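Long-range contacts in 3-oxosteroid 1-dehydrogenase (Sterolibacterium denitrificans, PDB 7P18), which binds FAD and probably introduces the C1-C2 double bond into 3-oxosteroids, passing the electrons to an acceptor: residues 85-90 / 529-534; 108-113 / 133-138; 311-316 / 501-506. All coordinates share one frame; numbering follows the deposited sequence.

In the fold
Following the chain from the N terminus, helix 84-104 supplies the first half of contact 1, and strand 109-111 then pairs with strand 131-138 in contact 2, closing a short loop. Contact 3 opens later, at strand 314-315, and closes on the end of strand 486-502; contacts 2 and 3 are therefore in series. Both are nested in the long loop that contact 1 closes when residues 529-534 reach back to the helix. Contacts 1 and 3 adjoin, their centres 12 Å apart, with a probable hydrogen bond from Ala529 N to Leu502 O. Contact 2 is remote from contact 3, with nearest atoms about 20 Å apart, and belongs to a different antiparallel sheet.

Contact 1 (85-90 / 529-534); sequences DRLLAY and ASVMGK
The guanidinium of Arg86 has Val531 CA over one face, 3.5 Å from NH2, while its edge is occupied by Ala529 O and a water. The ring of Tyr90 carries Met532 CE on one face, displaced toward the rim. Both groups project from the N-terminal part of helix 84-104 onto a type I beta turn, Ser530 to Gly533, in the segment leading from strand 521-523 of the parallel FAD-binding sheet to helix 543-559.

One direct hydrogen bond joins the segments: Arg86 NH2 donates to Ala529 O at 3.0 Å. The N-H...O angle is 153°, and the acceptor stands 15° out of the guanidinium plane. The neighbouring nitrogen works through the water, which accepts from Arg86 NH1 at 2.8 Å and donates to Ser530 O. Two successive carbonyls, of Ala529 just before the turn and of Ser530, its first residue, are thus tied to one arginine, the second through the water. The Arg86 chain bends at chi3, NE turned off the extended line (66°). This double attachment would restrict rotation of the guanidinium.

Apolar packing accounts for most of the rest. Val531 CG2 lies 4.0 Å from Arg86 CB, and Leu87 CD2 packs both on that methyl and on Val531 O. The Met532 side chain crosses Tyr90 at about a right angle, its CE 4.2 Å from the ring centroid, a CH-pi contact over the face. Helix 67-78 meets Leu87 and Met532, and Pro545 of helix 543-559 meets Tyr90 and Val531, completing a buried interface. The phenol oxygen of Tyr90 is hydrogen-bonded to Trp54 O. The turn also has an internal brace: Ser530 OG, anti to its own backbone N, accepts from Met532 N at 3.0 Å in an ST turn.

Contact 2 (108-113 / 133-138); sequences QYFPCH and EPMLFD
Tyr109 and Phe110 meet Glu133 and Pro134 first through the backbone. Phe110 N donates to Glu133 O at 2.9 Å and Glu133 N returns the bond to Phe110 O; a third bond, from Met135 N to Gln108 O at 2.8 Å, extends the series, with an N-H...O angle of 163°. CA-H...O contacts fill the intervals, Tyr109 CA lying 3.2 Å from Glu133 O and Pro134 CA equally close to Gln108 O. Beyond the last direct bond a water bridges Gln108 N and Met135 O.

This pattern defines an antiparallel beta pairing, with Phe110 and Glu133 as the hydrogen-bonded pair and Tyr109 and Pro134 as the non-hydrogen-bonded pair. Strand 109-111 thereby joins an antiparallel sheet in which strand 131-138 also pairs with strands 53-54 and 205-206.

Ring packing occupies the side of Tyr109 and Pro134, whose side chains run side by side. Pro134 CA sits 4.2 Å above the tyrosine ring plane, over its centre, and Pro134 CG reaches the OH end. Helix 208-222 packs against both residues, and Tyr109 OH is hydrogen-bonded to Gly51 O.

On the other side Phe110 and Glu133, each with CG between the backbone N and the carbonyl carbon (chi1 64° in Phe110), also point the same way, ring and carboxylate planes 29° apart, with Phe110 CZ 3.6 Å from Glu133 CG. Cys112 SG touches that same methylene, while Met135 CG crosses to Phe110 CD1 at 3.7 Å. The Glu133 carboxylate is held by Thr167 OG1 through OE2 and by the backbone N of Ala166, a residue lining the bound steroid's pocket, through OE1.

Contact 3 (311-316 / 501-506); sequences GARAEL and GLLTDK
Glu315 OE2, which rests 3.6 Å from Leu503 CD2, is gripped side-on by two nitrogens of Arg313. NE meets its anti lone pair at 3.0 Å in a salt bridge; NH2, at 3.3 Å, approaches on the same anti side but 32° out of the carboxylate plane. Arg313 NH1 has a further salt-bridge partner in Glu513.

Leu503 packs against this ion pair. Its chi1 of -179° sets CG anti to the backbone N. The leucine runs beside Arg313, with CD2 3.8 Å from Arg313 CD and at the edge of the guanidinium, and CD1 touches Glu315 OE1.

The backbones form a short antiparallel beta pairing that adds strand 314-315 to the end of strand 486-502. Glu315 and Gly501 are the hydrogen-bonded pair: Glu315 N donates to Gly501 O, and Gly501 N to Glu315 O, each at 3.0 Å. Ala314 and Leu502 follow as the non-hydrogen-bonded pair, their side chains diverging. Next, Leu503 N gives Arg313 O a nearly straight bond of 2.8 Å, with an angle of 175° at the hydrogen. Farther along, Ala312 CB meets Leu502 CD2 at 4.1 Å, where both side chains also touch Ala307 of helix 302-309.

Contact 1 (85-90 / 529-534)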
# COMPACT_ATOMS: atom_id res chain seq x y z
N ASP A 85 -2.11 18.08 16.55
CA ASP A 85 -3.37 17.50 17.08
C ASP A 85 -3.82 16.33 16.19
O ASP A 85 -4.51 15.44 16.70
CB ASP A 85 -4.47 18.53 17.30
CG ASP A 85 -5.02 19.24 16.09
OD1 ASP A 85 -4.45 19.07 14.99
OD2 ASP A 85 -6.02 20.00 16.25
N ARG A 86 -3.47 16.32 14.91
CA ARG A 86 -3.77 15.16 14.04
C ARG A 86 -2.89 13.97 14.44
O ARG A 86 -3.37 12.85 14.36
CB ARG A 86 -3.50 15.50 12.57
CG ARG A 86 -4.46 16.53 11.99
CD ARG A 86 -4.08 16.90 10.58
NE ARG A 86 -4.26 15.74 9.70
CZ ARG A 86 -3.69 15.61 8.49
NH1 ARG A 86 -2.87 16.53 8.00
NH2 ARG A 86 -3.92 14.50 7.80
N LEU A 87 -1.62 14.18 14.75
CA LEU A 87 -0.73 13.10 15.24
C LEU A 87 -1.28 12.55 16.57
O LEU A 87 -1.32 11.30 16.72
CB LEU A 87 0.69 13.61 15.45
CG LEU A 87 1.37 14.24 14.23
CD1 LEU A 87 2.77 14.65 14.61
CD2 LEU A 87 1.40 13.29 13.07
N LEU A 88 -1.67 13.44 17.50
CA LEU A 88 -2.24 12.99 18.80
C LEU A 88 -3.49 12.16 18.53
O LEU A 88 -3.66 11.10 19.14
CB LEU A 88 -2.58 14.20 19.68
CG LEU A 88 -1.39 15.09 20.04
CD1 LEU A 88 -1.87 16.37 20.73
CD2 LEU A 88 -0.39 14.35 20.91
N ALA A 89 -4.35 12.64 17.64
CA ALA A 89 -5.63 11.98 17.32
C ALA A 89 -5.37 10.59 16.72
O ALA A 89 -6.09 9.61 17.06
CB ALA A 89 -6.43 12.87 16.41
N TYR A 90 -4.37 10.47 15.85
CA TYR A 90 -4.03 9.17 15.21
C TYR A 90 -3.64 8.17 16.31
O TYR A 90 -4.10 7.02 16.33
CB TYR A 90 -2.93 9.29 14.16
CG TYR A 90 -2.64 7.96 13.54
CD1 TYR A 90 -3.56 7.40 12.65
CD2 TYR A 90 -1.53 7.21 13.86
CE1 TYR A 90 -3.34 6.15 12.07
CE2 TYR A 90 -1.32 5.95 13.31
CZ TYR A 90 -2.23 5.42 12.41
OH TYR A 90 -2.05 4.21 11.82
N ALA A 529 -4.78 14.60 2.34
CA ALA A 529 -3.35 14.82 2.63
C ALA A 529 -2.92 13.95 3.81
O ALA A 529 -3.59 13.98 4.87
CB ALA A 529 -3.10 16.28 2.90
N SER A 530 -1.83 13.21 3.63
CA SER A 530 -1.30 12.17 4.54
C SER A 530 -0.98 12.76 5.92
O SER A 530 -0.17 13.73 6.02
CB SER A 530 -0.07 11.53 3.98
OG SER A 530 0.45 10.58 4.88
N VAL A 531 -1.48 12.10 6.96
CA VAL A 531 -1.13 12.44 8.37
C VAL A 531 0.35 12.15 8.59
O VAL A 531 0.91 12.61 9.58
CB VAL A 531 -2.03 11.68 9.37
CG1 VAL A 531 -1.68 10.18 9.41
CG2 VAL A 531 -1.96 12.32 10.75
N MET A 532 0.97 11.39 7.68
CA MET A 532 2.37 10.97 7.81
C MET A 532 3.30 11.93 7.06
O MET A 532 4.52 11.68 7.01
CB MET A 532 2.53 9.52 7.33
CG MET A 532 1.68 8.53 8.14
SD MET A 532 2.11 8.62 9.92
CE MET A 532 0.94 7.41 10.55
N GLY A 533 2.78 13.06 6.59
CA GLY A 533 3.62 14.09 5.96
C GLY A 533 4.32 13.56 4.70
O GLY A 533 3.66 12.98 3.84
N LYS A 534 5.65 13.65 4.66
CA LYS A 534 6.45 13.08 3.54
C LYS A 534 7.11 11.77 3.97
O LYS A 534 8.16 11.44 3.46
CB LYS A 534 7.45 14.14 3.08
CG LYS A 534 6.81 15.39 2.51
CD LYS A 534 7.80 16.48 2.22
CE LYS A 534 7.16 17.75 1.71
NZ LYS A 534 8.23 18.73 1.43
O HOH W 1 -1.22 16.41 5.77

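Contact 2 (108-113 / 133-138)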
# COMPACT_ATOMS: atom_id res chain seq x y z
N GLN A 108 -10.32 -10.25 12.04
CA GLN A 108 -9.44 -10.18 13.23
C GLN A 108 -8.05 -9.69 12.78
O GLN A 108 -7.50 -10.23 11.80
CB GLN A 108 -9.38 -11.54 13.94
CG GLN A 108 -10.74 -12.05 14.45
CD GLN A 108 -11.28 -11.24 15.60
OE1 GLN A 108 -10.58 -11.05 16.60
NE2 GLN A 108 -12.46 -10.66 15.42
N TYR A 109 -7.49 -8.70 13.49
CA TYR A 109 -6.12 -8.16 13.34
C TYR A 109 -5.26 -8.66 14.49
O TYR A 109 -5.75 -8.68 15.63
CB TYR A 109 -6.10 -6.63 13.28
CG TYR A 109 -6.24 -6.12 11.86
CD1 TYR A 109 -7.48 -5.97 11.26
CD2 TYR A 109 -5.11 -5.90 11.09
CE1 TYR A 109 -7.61 -5.60 9.94
CE2 TYR A 109 -5.22 -5.48 9.76
CZ TYR A 109 -6.46 -5.36 9.18
OH TYR A 109 -6.59 -4.98 7.87
N PHE A 110 -4.00 -8.98 14.19
CA PHE A 110 -2.99 -9.37 15.19
C PHE A 110 -1.65 -8.75 14.79
O PHE A 110 -1.46 -8.40 13.61
CB PHE A 110 -2.91 -10.90 15.31
CG PHE A 110 -2.43 -11.59 14.06
CD1 PHE A 110 -3.30 -11.83 13.00
CD2 PHE A 110 -1.12 -11.99 13.92
CE1 PHE A 110 -2.86 -12.46 11.85
CE2 PHE A 110 -0.67 -12.58 12.76
CZ PHE A 110 -1.54 -12.85 11.73
N PRO A 111 -0.68 -8.61 15.71
CA PRO A 111 0.57 -7.94 15.38
C PRO A 111 1.51 -8.80 14.53
O PRO A 111 1.54 -10.02 14.71
CB PRO A 111 1.26 -7.67 16.75
CG PRO A 111 0.12 -7.85 17.75
CD PRO A 111 -0.76 -8.94 17.15
N CYS A 112 2.25 -8.15 13.64
CA CYS A 112 3.48 -8.70 13.02
C CYS A 112 4.66 -8.45 13.97
O CYS A 112 5.32 -7.39 13.90
CB CYS A 112 3.70 -8.09 11.64
SG CYS A 112 2.29 -8.36 10.53
N HIS A 113 4.90 -9.40 14.87
CA HIS A 113 5.75 -9.23 16.07
C HIS A 113 7.19 -8.88 15.69
O HIS A 113 7.88 -8.17 16.49
CB HIS A 113 5.70 -10.49 16.97
CG HIS A 113 4.32 -10.79 17.45
ND1 HIS A 113 3.69 -9.99 18.39
CD2 HIS A 113 3.47 -11.79 17.16
CE1 HIS A 113 2.49 -10.45 18.63
NE2 HIS A 113 2.32 -11.56 17.88
N GLU A 133 -1.75 -7.24 11.04
CA GLU A 133 -2.34 -7.79 9.80
C GLU A 133 -3.55 -8.66 10.12
O GLU A 133 -3.78 -9.05 11.28
CB GLU A 133 -1.26 -8.55 9.04
CG GLU A 133 -0.95 -9.94 9.62
CD GLU A 133 -0.21 -10.81 8.63
OE1 GLU A 133 -0.55 -10.74 7.38
OE2 GLU A 133 0.75 -11.49 9.08
N PRO A 134 -4.37 -8.95 9.09
CA PRO A 134 -5.56 -9.78 9.25
C PRO A 134 -5.28 -11.28 9.32
O PRO A 134 -4.35 -11.78 8.67
CB PRO A 134 -6.38 -9.56 7.98
CG PRO A 134 -5.65 -8.47 7.21
CD PRO A 134 -4.25 -8.40 7.73
N MET A 135 -6.05 -11.99 10.15
CA MET A 135 -6.18 -13.46 10.04
C MET A 135 -6.84 -13.79 8.69
O MET A 135 -7.63 -12.95 8.16
CB MET A 135 -7.04 -13.99 11.19
CG MET A 135 -6.42 -13.77 12.55
SD MET A 135 -7.37 -14.65 13.84
CE MET A 135 -6.83 -16.33 13.50
N LEU A 136 -6.53 -14.95 8.13
CA LEU A 136 -7.26 -15.45 6.92
C LEU A 136 -8.76 -15.36 7.18
O LEU A 136 -9.24 -15.66 8.29
CB LEU A 136 -6.82 -16.89 6.61
CG LEU A 136 -5.36 -17.12 6.23
CD1 LEU A 136 -5.14 -18.59 5.89
CD2 LEU A 136 -4.92 -16.27 5.06
N PHE A 137 -9.49 -14.87 6.19
CA PHE A 137 -10.95 -14.65 6.25
C PHE A 137 -11.63 -15.64 5.28
O PHE A 137 -11.13 -15.86 4.13
CB PHE A 137 -11.28 -13.20 5.90
CG PHE A 137 -12.73 -12.88 6.09
CD1 PHE A 137 -13.20 -12.50 7.32
CD2 PHE A 137 -13.63 -13.01 5.05
CE1 PHE A 137 -14.55 -12.26 7.51
CE2 PHE A 137 -14.97 -12.79 5.24
CZ PHE A 137 -15.43 -12.39 6.48
N ASP A 138 -12.78 -16.15 5.72
CA ASP A 138 -13.63 -17.14 5.00
C ASP A 138 -14.59 -16.42 4.06
O ASP A 138 -15.62 -15.95 4.53
CB ASP A 138 -14.42 -17.95 6.02
CG ASP A 138 -15.21 -19.10 5.42
OD1 ASP A 138 -15.04 -19.38 4.20
OD2 ASP A 138 -15.95 -19.71 6.19
O HOH W 2 -9.82 -12.10 9.70

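Contact 3 (311-316 / 501-506)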
# COMPACT_ATOMS: atom_id res chain seq x y z
N GLY A 311 -13.72 25.25 -2.54
CA GLY A 311 -12.82 25.98 -1.62
C GLY A 311 -11.98 25.09 -0.69
O GLY A 311 -11.21 25.65 0.10
N ALA A 312 -12.07 23.77 -0.80
CA ALA A 312 -11.22 22.87 0.03
C ALA A 312 -9.76 23.16 -0.27
O ALA A 312 -9.41 23.38 -1.43
CB ALA A 312 -11.59 21.43 -0.25
N ARG A 313 -8.92 23.15 0.74
CA ARG A 313 -7.45 23.27 0.61
C ARG A 313 -6.83 21.88 0.37
O ARG A 313 -7.36 20.87 0.89
CB ARG A 313 -6.85 23.91 1.87
CG ARG A 313 -5.33 24.01 1.86
CD ARG A 313 -4.90 24.98 2.94
NE ARG A 313 -3.47 24.93 3.07
CZ ARG A 313 -2.64 25.54 2.24
NH1 ARG A 313 -3.10 26.27 1.23
NH2 ARG A 313 -1.33 25.41 2.43
N ALA A 314 -5.76 21.84 -0.42
CA ALA A 314 -4.99 20.59 -0.66
C ALA A 314 -3.54 20.79 -0.22
O ALA A 314 -3.02 21.92 -0.30
CB ALA A 314 -5.08 20.19 -2.11
N GLU A 315 -2.88 19.72 0.21
CA GLU A 315 -1.46 19.77 0.62
C GLU A 315 -0.76 18.48 0.19
O GLU A 315 -1.45 17.48 -0.07
CB GLU A 315 -1.31 19.98 2.14
CG GLU A 315 -1.65 21.39 2.58
CD GLU A 315 -1.39 21.71 4.05
OE1 GLU A 315 -0.84 20.83 4.80
OE2 GLU A 315 -1.70 22.86 4.42
N LEU A 316 0.57 18.54 0.16
CA LEU A 316 1.46 17.41 -0.16
C LEU A 316 1.18 16.87 -1.58
O LEU A 316 1.56 15.73 -1.84
CB LEU A 316 1.30 16.35 0.94
CG LEU A 316 1.73 16.82 2.33
CD1 LEU A 316 1.37 15.80 3.39
CD2 LEU A 316 3.22 17.10 2.31
N GLY A 501 -3.51 15.44 -0.81
CA GLY A 501 -4.96 15.50 -1.01
C GLY A 501 -5.57 16.59 -0.18
O GLY A 501 -4.86 17.51 0.24
N LEU A 502 -6.86 16.46 0.04
CA LEU A 502 -7.64 17.47 0.79
C LEU A 502 -7.10 17.57 2.21
O LEU A 502 -6.88 16.54 2.86
CB LEU A 502 -9.11 17.05 0.78
CG LEU A 502 -9.76 16.89 -0.59
CD1 LEU A 502 -11.23 16.59 -0.44
CD2 LEU A 502 -9.55 18.12 -1.45
N LEU A 503 -6.86 18.79 2.67
CA LEU A 503 -6.40 19.05 4.05
C LEU A 503 -7.57 18.78 4.98
O LEU A 503 -8.72 19.22 4.70
CB LEU A 503 -5.90 20.49 4.17
CG LEU A 503 -5.37 20.85 5.55
CD1 LEU A 503 -4.18 19.99 5.93
CD2 LEU A 503 -5.04 22.33 5.61
N THR A 504 -7.33 18.03 6.04
CA THR A 504 -8.31 17.75 7.08
C THR A 504 -7.76 18.14 8.46
O THR A 504 -6.52 18.32 8.60
CB THR A 504 -8.73 16.27 7.10
OG1 THR A 504 -7.58 15.43 7.36
CG2 THR A 504 -9.37 15.90 5.78
N ASP A 505 -8.65 18.17 9.43
CA ASP A 505 -8.35 18.36 10.86
C ASP A 505 -8.34 16.98 11.52
O ASP A 505 -8.44 15.95 10.81
CB ASP A 505 -9.30 19.34 11.54
CG ASP A 505 -10.73 18.86 11.70
OD1 ASP A 505 -10.99 17.64 11.49
OD2 ASP A 505 -11.60 19.71 12.07
N LYS A 506 -8.21 16.97 12.85
CA LYS A 506 -8.05 15.75 13.66
C LYS A 506 -9.28 14.85 13.60
O LYS A 506 -9.17 13.69 13.96
CB LYS A 506 -7.74 16.15 15.11
CG LYS A 506 -8.90 16.85 15.80
CD LYS A 506 -8.67 17.10 17.26
CE LYS A 506 -9.85 17.83 17.86
NZ LYS A 506 -9.47 18.32 19.19